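Local structure of FERM, RhoGEF and pleckstrin domain-containing protein 2 (Mus musculus, 4GYV) at residues 108-112 with 153-157. The protein acts as a guanine nucleotide exchange factor that activates RAC1 and takes part in semaphorin responses and integrin signalling, this chain being its DH (RhoGEF) domain. Residues are numbered along the deposited sequence; the frame is centred on the assembly and turned at random.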
loop_
_atom_site.group_PDB
_atom_site.type_symbol
_atom_site.label_atom_id
_atom_site.label_comp_id
_atom_site.label_asym_id
_atom_site.label_seq_id
_atom_site.Cartn_x
_atom_site.Cartn_y
_atom_site.Cartn_z
ATOM N N TYR A 108 -23.201 2.593 17.351
ATOM C CA TYR A 108 -22.414 1.441 17.016
ATOM C C TYR A 108 -21.238 1.330 17.964
ATOM O O TYR A 108 -20.963 0.253 18.494
ATOM C CB TYR A 108 -21.933 1.542 15.575
ATOM C CG TYR A 108 -23.051 1.722 14.594
ATOM C CD1 TYR A 108 -23.984 0.734 14.418
ATOM C CD2 TYR A 108 -23.156 2.864 13.819
ATOM C CE1 TYR A 108 -25.011 0.874 13.520
ATOM C CE2 TYR A 108 -24.188 3.013 12.906
ATOM C CZ TYR A 108 -25.116 2.007 12.774
ATOM O OH TYR A 108 -26.156 2.092 11.887
ATOM N N PHE A 109 -20.542 2.444 18.169
ATOM C CA PHE A 109 -19.375 2.445 19.040
ATOM C C PHE A 109 -19.803 1.960 20.419
ATOM O O PHE A 109 -19.115 1.184 21.072
ATOM C CB PHE A 109 -18.770 3.847 19.129
ATOM C CG PHE A 109 -18.096 4.291 17.869
ATOM C CD1 PHE A 109 -16.812 3.868 17.568
ATOM C CD2 PHE A 109 -18.740 5.134 16.982
ATOM C CE1 PHE A 109 -16.181 4.270 16.393
ATOM C CE2 PHE A 109 -18.113 5.538 15.807
ATOM C CZ PHE A 109 -16.835 5.096 15.514
ATOM N N GLN A 110 -20.976 2.399 20.832
ATOM C CA GLN A 110 -21.520 2.048 22.129
ATOM C C GLN A 110 -21.684 0.540 22.326
ATOM O O GLN A 110 -21.719 0.073 23.451
ATOM C CB GLN A 110 -22.868 2.734 22.312
ATOM C CG GLN A 110 -23.248 2.934 23.722
ATOM C CD GLN A 110 -22.903 4.312 24.186
ATOM O OE1 GLN A 110 -23.546 5.280 23.776
ATOM N NE2 GLN A 110 -21.881 4.426 25.047
ATOM N N ARG A 111 -21.788 -0.224 21.246
ATOM C CA ARG A 111 -21.989 -1.669 21.382
ATOM C C ARG A 111 -20.683 -2.467 21.359
ATOM O O ARG A 111 -20.692 -3.680 21.549
ATOM C CB ARG A 111 -23.012 -2.210 20.361
ATOM C CG ARG A 111 -24.441 -1.837 20.703
ATOM C CD ARG A 111 -25.430 -2.196 19.609
ATOM N NE ARG A 111 -26.783 -1.712 19.911
ATOM C CZ ARG A 111 -27.604 -2.267 20.813
ATOM N NH1 ARG A 111 -28.829 -1.769 21.019
ATOM N NH2 ARG A 111 -27.202 -3.329 21.512
ATOM N N HIS A 112 -19.559 -1.785 21.169
ATOM C CA HIS A 112 -18.286 -2.484 21.007
ATOM C C HIS A 112 -17.840 -3.289 22.204
ATOM O O HIS A 112 -17.343 -4.387 22.038
ATOM C CB HIS A 112 -17.171 -1.543 20.559
ATOM C CG HIS A 112 -17.309 -1.085 19.139
ATOM N ND1 HIS A 112 -16.392 -0.260 18.530
ATOM C CD2 HIS A 112 -18.272 -1.326 18.219
ATOM C CE1 HIS A 112 -16.778 -0.024 17.288
ATOM N NE2 HIS A 112 -17.910 -0.667 17.072
ATOM N N PRO A 153 -11.502 1.477 17.081
ATOM C CA PRO A 153 -12.497 2.512 16.767
ATOM C C PRO A 153 -12.697 3.568 17.872
ATOM O O PRO A 153 -12.527 4.759 17.603
ATOM C CB PRO A 153 -13.779 1.699 16.559
ATOM C CG PRO A 153 -13.297 0.407 16.033
ATOM C CD PRO A 153 -12.033 0.126 16.803
ATOM N N VAL A 154 -13.039 3.155 19.088
ATOM C CA VAL A 154 -13.246 4.143 20.143
ATOM C C VAL A 154 -11.950 4.899 20.468
ATOM O O VAL A 154 -11.948 6.104 20.675
ATOM C CB VAL A 154 -13.893 3.528 21.396
ATOM C CG1 VAL A 154 -13.997 4.554 22.495
ATOM C CG2 VAL A 154 -15.275 3.030 21.061
ATOM N N GLN A 155 -10.835 4.194 20.472
ATOM C CA GLN A 155 -9.552 4.857 20.591
ATOM C C GLN A 155 -9.332 5.925 19.507
ATOM O O GLN A 155 -8.727 6.952 19.777
ATOM C CB GLN A 155 -8.438 3.826 20.582
ATOM C CG GLN A 155 -7.053 4.414 20.655
ATOM C CD GLN A 155 -5.968 3.348 20.640
ATOM O OE1 GLN A 155 -6.174 2.229 20.154
ATOM N NE2 GLN A 155 -4.806 3.694 21.174
ATOM N N ARG A 156 -9.843 5.697 18.294
ATOM C CA ARG A 156 -9.685 6.668 17.201
ATOM C C ARG A 156 -10.427 7.946 17.533
ATOM O O ARG A 156 -9.957 9.041 17.229
ATOM C CB ARG A 156 -10.174 6.111 15.867
ATOM C CG ARG A 156 -9.936 6.991 14.673
ATOM C CD ARG A 156 -8.457 7.144 14.367
ATOM N NE ARG A 156 -8.227 8.060 13.240
ATOM C CZ ARG A 156 -7.129 8.796 13.071
ATOM N NH1 ARG A 156 -6.145 8.744 13.952
ATOM N NH2 ARG A 156 -7.016 9.591 12.021
ATOM N N LEU A 157 -11.587 7.809 18.168
ATOM C CA LEU A 157 -12.368 8.983 18.514
ATOM C C LEU A 157 -11.631 9.848 19.535
ATOM O O LEU A 157 -11.670 11.065 19.468
ATOM C CB LEU A 157 -13.749 8.590 19.021
ATOM C CG LEU A 157 -14.504 7.706 18.036
ATOM C CD1 LEU A 157 -15.884 7.495 18.558
ATOM C CD2 LEU A 157 -14.578 8.344 16.671
#
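This is a buried apolar contact between helical parts of the all-helical DH domain. Helix 106-110 and the start of helix 112-124 meet the first turns of helix 152-170. No hydrogen bond crosses between the segments. F109 has the largest share of the buried surface. P153 and L157, one turn apart, point toward 108-112; V154, next to P153, points sideways and joins them against the F109 ring. CD1 of L157 sits 3.7 Å from the centroid of the F109 ring, almost on the ring normal, a CH-pi contact. P153 CB meets the edge of the same ring, 3.5 Å from F109 CE1. V154 CG2 lies 3.9 Å from F109 CD1. P153 CB also touches the edge of the H112 ring, 3.5 Å from H112 CE1. H112 NE2 is hydrogen-bonded to the backbone oxygen of N54. Around the contact, F109 also packs on V58 of helix 56-77, F109 and L157 share L102 of helix 92-102, and P153 rests on Y22 and L26 of helix 7-39.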